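PDB 3DOR: protein CT_858 from Chlamydia trachomatis, which is the secreted chlamydial protease CPAF, probably a serine-type endopeptidase, which forms a dimer in its mature state. Local coordinates for residues Q50-T55 / D193-A198; Q338-G343 / L460-D465; G486-G491 / G529-I534. All blocks are in the same frame, centred on the assembly; numbering follows the deposited sequence.

Overall arrangement
Contacts 2 and 3 are neighbours in the S41 peptidase region; contact 1 lies far from both. The centres of contacts 2 and 3 are about 9 Å apart. They join loops that follow strands 333-337, 457-461 and 483-486, and the loop that leads into strand 534-535. Segment 460-465 of contact 2 also meets segment 486-491 of contact 3: Ile461 O lies 3.1 Å from Thr487 N, and Asp465 O 3.1 Å from Ala490 N, both probable hydrogen bonds. Contact 1 is centred about 40 Å from contact 2 and about 44 Å from contact 3, near the second subunit. A sulfate, probably from the crystallisation liquor, lies about 5 Å from the Gln464 side chain.

Contact 1. Residues Q50-T55 / D193-A198; sequences QENPST and DLATIA
Hydrogen bonding centres on the Asp193 carboxylate. Its CG is anti to the backbone N (chi1 -165°), which brings both oxygens up to the start of helix 55-67. Thr55 N gives a nearly straight bond of 2.7 Å to the syn lone pair of Asp193 OD1. A second bond from Thr55 N to Asp193 OD2 is weak and bent. Asp193 OD1 is gripped twice, because Ala195 N reaches its anti lone pair from 2.8 Å. OD2 also accepts from Ser56 N. A bond runs the other way as well: Leu194 N donates to Thr55 OG1 over 3.1 Å.

The packing is slight. The Ala195 methyl CB rests 3.5 Å from Ser54 CA and 3.5 Å from Pro53 O. Ser54 CB lies 3.3 Å from Asp193 OD2. Ser54 OG turns to Phe57 N instead. Val3 of helix 2-20 touches Thr55, Leu194 and Ala195, and Leu194 also packs on Trp426 of the second subunit.

The helix dipoles probably favour the charged carboxylate. The arrangement is that of two adjacent helix N-termini, each with its own N-cap, Ser54 and Asp193, with the Asp193 carboxylate also accepting from Thr55 N and Ser56 N.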
loop_
_atom_site.group_PDB
_atom_site.type_symbol
_atom_site.label_atom_id
_atom_site.label_comp_id
_atom_site.label_asym_id
_atom_site.label_seq_id
_atom_site.Cartn_x
_atom_site.Cartn_y
_atom_site.Cartn_z
ATOM N N GLN B 50 -34.388 -0.204 5.907
ATOM C CA GLN B 50 -34.109 -1.198 6.939
ATOM C C GLN B 50 -34.293 -0.629 8.340
ATOM O O GLN B 50 -33.947 0.525 8.601
ATOM C CB GLN B 50 -32.682 -1.720 6.794
ATOM C CG GLN B 50 -32.570 -2.980 5.972
ATOM C CD GLN B 50 -33.256 -4.164 6.625
ATOM O OE1 GLN B 50 -33.039 -4.450 7.803
ATOM N NE2 GLN B 50 -34.082 -4.865 5.858
ATOM N N GLU B 51 -34.834 -1.444 9.241
ATOM C CA GLU B 51 -35.056 -1.012 10.617
ATOM C C GLU B 51 -33.730 -0.688 11.290
ATOM O O GLU B 51 -33.237 0.438 11.214
ATOM C CB GLU B 51 -35.774 -2.101 11.416
ATOM C CG GLU B 51 -37.187 -2.389 10.953
ATOM C CD GLU B 51 -37.963 -3.228 11.954
ATOM O OE1 GLU B 51 -38.151 -2.761 13.101
ATOM O OE2 GLU B 51 -38.382 -4.352 11.599
ATOM N N ASN B 52 -33.167 -1.679 11.966
ATOM C CA ASN B 52 -31.890 -1.512 12.643
ATOM C C ASN B 52 -30.898 -2.347 11.843
ATOM O O ASN B 52 -30.472 -3.417 12.284
ATOM C CB ASN B 52 -31.977 -2.032 14.078
ATOM C CG ASN B 52 -30.723 -1.742 14.883
ATOM O OD1 ASN B 52 -30.516 -2.316 15.953
ATOM N ND2 ASN B 52 -29.884 -0.842 14.380
ATOM N N PRO B 53 -30.518 -1.864 10.653
ATOM C CA PRO B 53 -29.576 -2.599 9.810
ATOM C C PRO B 53 -28.266 -2.929 10.507
ATOM O O PRO B 53 -27.599 -2.052 11.051
ATOM C CB PRO B 53 -29.392 -1.673 8.608
ATOM C CG PRO B 53 -29.562 -0.310 9.212
ATOM C CD PRO B 53 -30.742 -0.504 10.127
ATOM N N SER B 54 -27.919 -4.208 10.506
ATOM C CA SER B 54 -26.672 -4.653 11.112
ATOM C C SER B 54 -25.546 -4.308 10.143
ATOM O O SER B 54 -25.792 -3.958 8.988
ATOM C CB SER B 54 -26.690 -6.165 11.342
ATOM O OG SER B 54 -26.717 -6.868 10.112
ATOM N N THR B 55 -24.313 -4.397 10.617
ATOM C CA THR B 55 -23.167 -4.109 9.768
ATOM C C THR B 55 -23.074 -5.149 8.649
ATOM O O THR B 55 -22.900 -4.798 7.483
ATOM C CB THR B 55 -21.863 -4.106 10.593
ATOM O OG1 THR B 55 -21.880 -2.988 11.491
ATOM C CG2 THR B 55 -20.634 -4.006 9.678
ATOM N N ASP B 193 -20.482 -6.663 15.500
ATOM C CA ASP B 193 -21.290 -5.843 14.607
ATOM C C ASP B 193 -21.470 -4.467 15.243
ATOM O O ASP B 193 -21.781 -4.351 16.428
ATOM C CB ASP B 193 -22.650 -6.512 14.365
ATOM C CG ASP B 193 -23.397 -5.920 13.179
ATOM O OD1 ASP B 193 -23.879 -4.774 13.286
ATOM O OD2 ASP B 193 -23.496 -6.601 12.131
ATOM N N LEU B 194 -21.257 -3.426 14.451
ATOM C CA LEU B 194 -21.368 -2.061 14.939
ATOM C C LEU B 194 -22.794 -1.707 15.364
ATOM O O LEU B 194 -22.988 -0.901 16.271
ATOM C CB LEU B 194 -20.884 -1.090 13.860
ATOM C CG LEU B 194 -20.562 0.327 14.318
ATOM C CD1 LEU B 194 -19.527 0.267 15.424
ATOM C CD2 LEU B 194 -20.051 1.147 13.142
ATOM N N ALA B 195 -23.782 -2.311 14.704
ATOM C CA ALA B 195 -25.188 -2.056 15.016
ATOM C C ALA B 195 -25.498 -2.395 16.466
ATOM O O ALA B 195 -26.303 -1.727 17.106
ATOM C CB ALA B 195 -26.088 -2.873 14.095
ATOM N N THR B 196 -24.849 -3.439 16.972
ATOM C CA THR B 196 -25.045 -3.892 18.342
ATOM C C THR B 196 -24.361 -2.959 19.329
ATOM O O THR B 196 -24.874 -2.694 20.413
ATOM C CB THR B 196 -24.464 -5.301 18.537
ATOM O OG1 THR B 196 -25.076 -6.203 17.606
ATOM C CG2 THR B 196 -24.708 -5.788 19.955
ATOM N N ILE B 197 -23.198 -2.460 18.934
ATOM C CA ILE B 197 -22.400 -1.570 19.766
ATOM C C ILE B 197 -22.877 -0.119 19.762
ATOM O O ILE B 197 -22.689 0.600 20.736
ATOM C CB ILE B 197 -20.928 -1.617 19.306
ATOM C CG1 ILE B 197 -20.408 -3.053 19.410
ATOM C CG2 ILE B 197 -20.086 -0.681 20.138
ATOM C CD1 ILE B 197 -19.035 -3.257 18.798
ATOM N N ALA B 198 -23.498 0.297 18.665
ATOM C CA ALA B 198 -23.978 1.670 18.494
ATOM C C ALA B 198 -24.619 2.350 19.712
ATOM O O ALA B 198 -24.185 3.427 20.125
ATOM C CB ALA B 198 -24.935 1.732 17.313
#

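Contact 2. Residues Q338-G343 / L460-D465; sequences QTNNPG and LINEQD
Segments 338-343 and 460-465 leave the C-terminal ends of adjacent parallel strands, 333-337 and 457-461, in the central sheet of the S41 peptidase region, a member of the ClpP/crotonase clan. Gln338 N donates to Leu460 O at 2.9 Å, in the carbonyl plane, and so continues the pairing of the strands. Beyond it, segment 460-465 makes a type I turn from Asn462 to Asp465. The backbones meet again where Asn341 N gives Gln464 O a weak, bent bond. Asn340 CA adds a CA-H...O contact to the same oxygen.

Asp465 carries the main polar links of this buried contact. Its CG is anti to the carbonyl carbon (chi1 -81°), and the carboxyl group lies between Gln338 O and Asn341 N on one side and Asn462 N of its own turn. Asp465 OD1 lies only 2.5 Å from Gln338 O. Two oxygens this close suggest that the acid is probably protonated and donates to the carbonyl. OD1 also receives a weak bond from Asn341 N. Asp465 OD2 accepts from Asn462 N at 3.0 Å, with the donor above the carboxylate plane, and this ties the turn to its own last residue.

The Gln338 chain bends at chi2, and its amide bonds to Tyr301 OH and Ala469 O. Thr339 CG2 packs 3.7 Å from Ile461 C, while its OG1 is held by Asp337. The amides of Asn340, Asn462 and Gln464 gather into a polar cluster. Asn340 crosses Asn462 at about a right angle and runs alongside Gln464. Arg297 binds the carbonyls of Thr339 and Asn340. Asn341 has CG anti to its backbone N (chi1 -178°) and closes an Asx turn, in which OD1 accepts from Gly343 N at 2.9 Å with an angle of 164° at the hydrogen.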
loop_
_atom_site.group_PDB
_atom_site.type_symbol
_atom_site.label_atom_id
_atom_site.label_comp_id
_atom_site.label_asym_id
_atom_site.label_seq_id
_atom_site.Cartn_x
_atom_site.Cartn_y
_atom_site.Cartn_z
ATOM N N GLN B 338 -3.339 -24.225 -19.212
ATOM C CA GLN B 338 -3.445 -22.945 -18.540
ATOM C C GLN B 338 -4.806 -22.765 -17.857
ATOM O O GLN B 338 -5.186 -21.645 -17.517
ATOM C CB GLN B 338 -3.221 -21.824 -19.551
ATOM C CG GLN B 338 -2.916 -20.514 -18.911
ATOM C CD GLN B 338 -3.646 -19.358 -19.548
ATOM O OE1 GLN B 338 -3.126 -18.250 -19.584
ATOM N NE2 GLN B 338 -4.864 -19.600 -20.031
ATOM N N THR B 339 -5.535 -23.864 -17.664
ATOM C CA THR B 339 -6.849 -23.813 -17.016
ATOM C C THR B 339 -6.755 -23.403 -15.544
ATOM O O THR B 339 -5.691 -23.507 -14.939
ATOM C CB THR B 339 -7.547 -25.186 -17.075
ATOM O OG1 THR B 339 -6.712 -26.177 -16.459
ATOM C CG2 THR B 339 -7.806 -25.592 -18.514
ATOM N N ASN B 340 -7.868 -22.933 -14.973
ATOM C CA ASN B 340 -7.899 -22.557 -13.558
ATOM C C ASN B 340 -6.686 -21.715 -13.161
ATOM O O ASN B 340 -5.908 -22.081 -12.275
ATOM C CB ASN B 340 -7.942 -23.826 -12.696
ATOM C CG ASN B 340 -9.293 -24.525 -12.732
ATOM O OD1 ASN B 340 -10.173 -24.194 -13.529
ATOM N ND2 ASN B 340 -9.459 -25.506 -11.859
ATOM N N ASN B 341 -6.549 -20.574 -13.813
ATOM C CA ASN B 341 -5.431 -19.673 -13.601
ATOM C C ASN B 341 -6.040 -18.294 -13.348
ATOM O O ASN B 341 -6.767 -17.779 -14.187
ATOM C CB ASN B 341 -4.580 -19.682 -14.869
ATOM C CG ASN B 341 -3.357 -18.814 -14.764
ATOM O OD1 ASN B 341 -3.422 -17.691 -14.278
ATOM N ND2 ASN B 341 -2.226 -19.327 -15.238
ATOM N N PRO B 342 -5.729 -17.674 -12.196
ATOM C CA PRO B 342 -6.235 -16.358 -11.784
ATOM C C PRO B 342 -5.641 -15.115 -12.441
ATOM O O PRO B 342 -6.094 -14.008 -12.170
ATOM C CB PRO B 342 -5.968 -16.354 -10.288
ATOM C CG PRO B 342 -4.601 -17.009 -10.230
ATOM C CD PRO B 342 -4.782 -18.202 -11.189
ATOM N N GLY B 343 -4.641 -15.283 -13.296
ATOM C CA GLY B 343 -4.022 -14.124 -13.921
ATOM C C GLY B 343 -2.842 -13.677 -13.072
ATOM O O GLY B 343 -2.243 -14.498 -12.380
ATOM N N LEU B 460 -4.503 -25.174 -23.432
ATOM C CA LEU B 460 -5.768 -25.607 -22.852
ATOM C C LEU B 460 -6.274 -24.486 -21.946
ATOM O O LEU B 460 -5.538 -23.988 -21.087
ATOM C CB LEU B 460 -5.581 -26.881 -22.030
ATOM C CG LEU B 460 -4.796 -27.998 -22.714
ATOM C CD1 LEU B 460 -4.648 -29.142 -21.730
ATOM C CD2 LEU B 460 -5.500 -28.453 -24.007
ATOM N N ILE B 461 -7.535 -24.110 -22.137
ATOM C CA ILE B 461 -8.156 -23.029 -21.369
ATOM C C ILE B 461 -9.559 -23.405 -20.888
ATOM O O ILE B 461 -10.179 -24.341 -21.400
ATOM C CB ILE B 461 -8.332 -21.773 -22.249
ATOM C CG1 ILE B 461 -9.292 -22.098 -23.406
ATOM C CG2 ILE B 461 -6.982 -21.325 -22.830
ATOM C CD1 ILE B 461 -9.792 -20.870 -24.185
ATOM N N ASN B 462 -10.060 -22.678 -19.899
ATOM C CA ASN B 462 -11.414 -22.926 -19.439
ATOM C C ASN B 462 -12.025 -21.643 -18.878
ATOM O O ASN B 462 -11.406 -20.569 -18.935
ATOM C CB ASN B 462 -11.477 -24.094 -18.432
ATOM C CG ASN B 462 -10.926 -23.745 -17.063
ATOM O OD1 ASN B 462 -11.164 -24.476 -16.105
ATOM N ND2 ASN B 462 -10.186 -22.645 -16.960
ATOM N N GLU B 463 -13.243 -21.759 -18.362
ATOM C CA GLU B 463 -13.986 -20.618 -17.844
ATOM C C GLU B 463 -13.440 -20.041 -16.555
ATOM O O GLU B 463 -13.961 -19.037 -16.053
ATOM C CB GLU B 463 -15.468 -20.982 -17.664
ATOM C CG GLU B 463 -15.812 -21.699 -16.369
ATOM C CD GLU B 463 -15.344 -23.137 -16.330
ATOM O OE1 GLU B 463 -15.479 -23.786 -15.263
ATOM O OE2 GLU B 463 -14.849 -23.627 -17.360
ATOM N N GLN B 464 -12.407 -20.676 -16.010
ATOM C CA GLN B 464 -11.790 -20.168 -14.800
ATOM C C GLN B 464 -10.395 -19.592 -15.067
ATOM O O GLN B 464 -9.480 -19.742 -14.259
ATOM C CB GLN B 464 -11.745 -21.246 -13.705
ATOM C CG GLN B 464 -13.133 -21.584 -13.146
ATOM C CD GLN B 464 -13.083 -22.407 -11.869
ATOM O OE1 GLN B 464 -12.382 -23.420 -11.788
ATOM N NE2 GLN B 464 -13.837 -21.979 -10.867
ATOM N N ASP B 465 -10.260 -18.934 -16.220
ATOM C CA ASP B 465 -9.035 -18.245 -16.630
ATOM C C ASP B 465 -9.370 -16.762 -16.611
ATOM O O ASP B 465 -10.298 -16.332 -17.303
ATOM C CB ASP B 465 -8.624 -18.650 -18.045
ATOM C CG ASP B 465 -7.900 -19.959 -18.068
ATOM O OD1 ASP B 465 -7.254 -20.282 -17.045
ATOM O OD2 ASP B 465 -7.961 -20.652 -19.097
#

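Contact 3. Residues G486-G491 / G529-I534; sequences GTRTAG and GVEPHI
Segments 486-491 and 529-534 run nearly antiparallel, their end-to-end directions 167° apart, and are joined by backbone bonds towards either end. Gly486 N donates to Ile534 O at 3.1 Å, almost along the C=O axis. Thr489 N donates to Val530 O at 3.0 Å, from above the carbonyl plane. Arg488 CA adds a CA-H...O contact to this oxygen.

Thr489 returns a bond through its side chain. Its OG1 sits between the backbone N and the carbonyl carbon (chi1 62°), where it accepts from Val530 N at 2.8 Å. Asp470 OD1 is a further partner of this hydroxyl, so it is fixed from two directions. Close by, two glycines bring the chains very near each other, with Gly491 CA and Gly529 CA 3.6 Å apart.

The Arg488 chain leaves anti to the backbone N and bends at chi3, which lays its guanidinium over the start of Glu531. Glu531 CB is under one face, 3.7 Å from Arg488 NH2. The charged ends do not form a salt bridge. A water in the guanidinium plane links them, 3.0 Å from Arg488 NH1 and 2.7 Å from Glu531 OE1. NH1 also bonds Ile528 O, and Glu531 has salt bridges to Arg519 and Lys477. Pro532 lays its ring along the other chain, with CG 3.6 Å from Gly486 O.

The two loops meet beside the edge of the central sheet. Segment 486-491 leaves strand 483-486 and segment 529-534 leads into strand 534-535, and the Gly486 N to Ile534 O bond links the strand ends. Val530 packs on Val474 of helix 468-478, and Thr489 and Pro532 touch Ile461 of strand 457-461.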
loop_
_atom_site.group_PDB
_atom_site.type_symbol
_atom_site.label_atom_id
_atom_site.label_comp_id
_atom_site.label_asym_id
_atom_site.label_seq_id
_atom_site.Cartn_x
_atom_site.Cartn_y
_atom_site.Cartn_z
ATOM N N GLY B 486 -10.489 -25.964 -25.506
ATOM C CA GLY B 486 -11.173 -26.004 -24.221
ATOM C C GLY B 486 -12.463 -25.206 -24.243
ATOM O O GLY B 486 -13.272 -25.329 -25.173
ATOM N N THR B 487 -12.674 -24.399 -23.209
ATOM C CA THR B 487 -13.855 -23.559 -23.165
ATOM C C THR B 487 -13.451 -22.101 -22.948
ATOM O O THR B 487 -12.396 -21.810 -22.361
ATOM C CB THR B 487 -14.879 -24.026 -22.070
ATOM O OG1 THR B 487 -14.243 -24.133 -20.789
ATOM C CG2 THR B 487 -15.471 -25.387 -22.456
ATOM N N ARG B 488 -14.295 -21.201 -23.454
ATOM C CA ARG B 488 -14.111 -19.755 -23.378
ATOM C C ARG B 488 -13.649 -19.270 -22.004
ATOM O O ARG B 488 -14.172 -19.708 -20.972
ATOM C CB ARG B 488 -15.440 -19.078 -23.762
ATOM C CG ARG B 488 -15.460 -17.565 -23.717
ATOM C CD ARG B 488 -16.876 -17.020 -24.045
ATOM N NE ARG B 488 -17.311 -17.364 -25.401
ATOM C CZ ARG B 488 -16.999 -16.674 -26.495
ATOM N NH1 ARG B 488 -16.249 -15.585 -26.412
ATOM N NH2 ARG B 488 -17.416 -17.092 -27.685
ATOM N N THR B 489 -12.681 -18.352 -21.994
ATOM C CA THR B 489 -12.164 -17.805 -20.742
ATOM C C THR B 489 -13.179 -16.846 -20.092
ATOM O O THR B 489 -14.131 -16.390 -20.740
ATOM C CB THR B 489 -10.795 -17.087 -20.966
ATOM O OG1 THR B 489 -10.965 -15.979 -21.859
ATOM C CG2 THR B 489 -9.762 -18.067 -21.579
ATOM N N ALA B 490 -12.966 -16.543 -18.813
ATOM C CA ALA B 490 -13.868 -15.690 -18.038
ATOM C C ALA B 490 -14.128 -14.282 -18.552
ATOM O O ALA B 490 -15.273 -13.836 -18.603
ATOM C CB ALA B 490 -13.389 -15.616 -16.600
ATOM N N GLY B 491 -13.070 -13.566 -18.904
ATOM C CA GLY B 491 -13.251 -12.220 -19.397
ATOM C C GLY B 491 -13.054 -11.117 -18.374
ATOM O O GLY B 491 -13.953 -10.300 -18.143
ATOM N N GLY B 529 -14.730 -12.683 -22.774
ATOM C CA GLY B 529 -13.620 -13.610 -22.751
ATOM C C GLY B 529 -13.019 -13.919 -24.103
ATOM O O GLY B 529 -13.253 -13.224 -25.096
ATOM N N VAL B 530 -12.233 -14.986 -24.132
ATOM C CA VAL B 530 -11.554 -15.414 -25.337
ATOM C C VAL B 530 -12.034 -16.804 -25.709
ATOM O O VAL B 530 -11.996 -17.736 -24.896
ATOM C CB VAL B 530 -10.035 -15.454 -25.108
ATOM C CG1 VAL B 530 -9.318 -15.867 -26.376
ATOM C CG2 VAL B 530 -9.558 -14.095 -24.623
ATOM N N GLU B 531 -12.489 -16.926 -26.947
ATOM C CA GLU B 531 -12.983 -18.181 -27.471
ATOM C C GLU B 531 -11.824 -19.043 -27.946
ATOM O O GLU B 531 -10.791 -18.529 -28.383
ATOM C CB GLU B 531 -13.937 -17.920 -28.651
ATOM C CG GLU B 531 -13.264 -17.512 -29.983
ATOM C CD GLU B 531 -12.559 -16.141 -29.950
ATOM O OE1 GLU B 531 -12.916 -15.281 -29.115
ATOM O OE2 GLU B 531 -11.653 -15.914 -30.787
ATOM N N PRO B 532 -11.971 -20.371 -27.837
ATOM C CA PRO B 532 -10.926 -21.299 -28.279
ATOM C C PRO B 532 -11.171 -21.584 -29.755
ATOM O O PRO B 532 -12.218 -21.218 -30.278
ATOM C CB PRO B 532 -11.186 -22.537 -27.431
ATOM C CG PRO B 532 -12.701 -22.539 -27.331
ATOM C CD PRO B 532 -12.997 -21.072 -27.038
ATOM N N HIS B 533 -10.202 -22.205 -30.427
ATOM C CA HIS B 533 -10.373 -22.588 -31.828
ATOM C C HIS B 533 -11.317 -23.786 -31.772
ATOM O O HIS B 533 -12.236 -23.897 -32.567
ATOM C CB HIS B 533 -9.057 -23.072 -32.452
ATOM C CG HIS B 533 -8.056 -21.990 -32.691
ATOM N ND1 HIS B 533 -8.072 -21.197 -33.821
ATOM C CD2 HIS B 533 -6.979 -21.599 -31.969
ATOM C CE1 HIS B 533 -7.039 -20.371 -33.788
ATOM N NE2 HIS B 533 -6.362 -20.595 -32.676
ATOM N N ILE B 534 -11.071 -24.678 -30.815
ATOM C CA ILE B 534 -11.879 -25.882 -30.664
ATOM C C ILE B 534 -12.579 -25.918 -29.305
ATOM O O ILE B 534 -11.922 -25.984 -28.268
ATOM C CB ILE B 534 -11.010 -27.169 -30.779
ATOM C CG1 ILE B 534 -10.219 -27.187 -32.095
ATOM C CG2 ILE B 534 -11.898 -28.397 -30.650
ATOM C CD1 ILE B 534 -11.067 -27.188 -33.346
HETATM O O HOH W 1 -15.384 -14.270 -28.975
#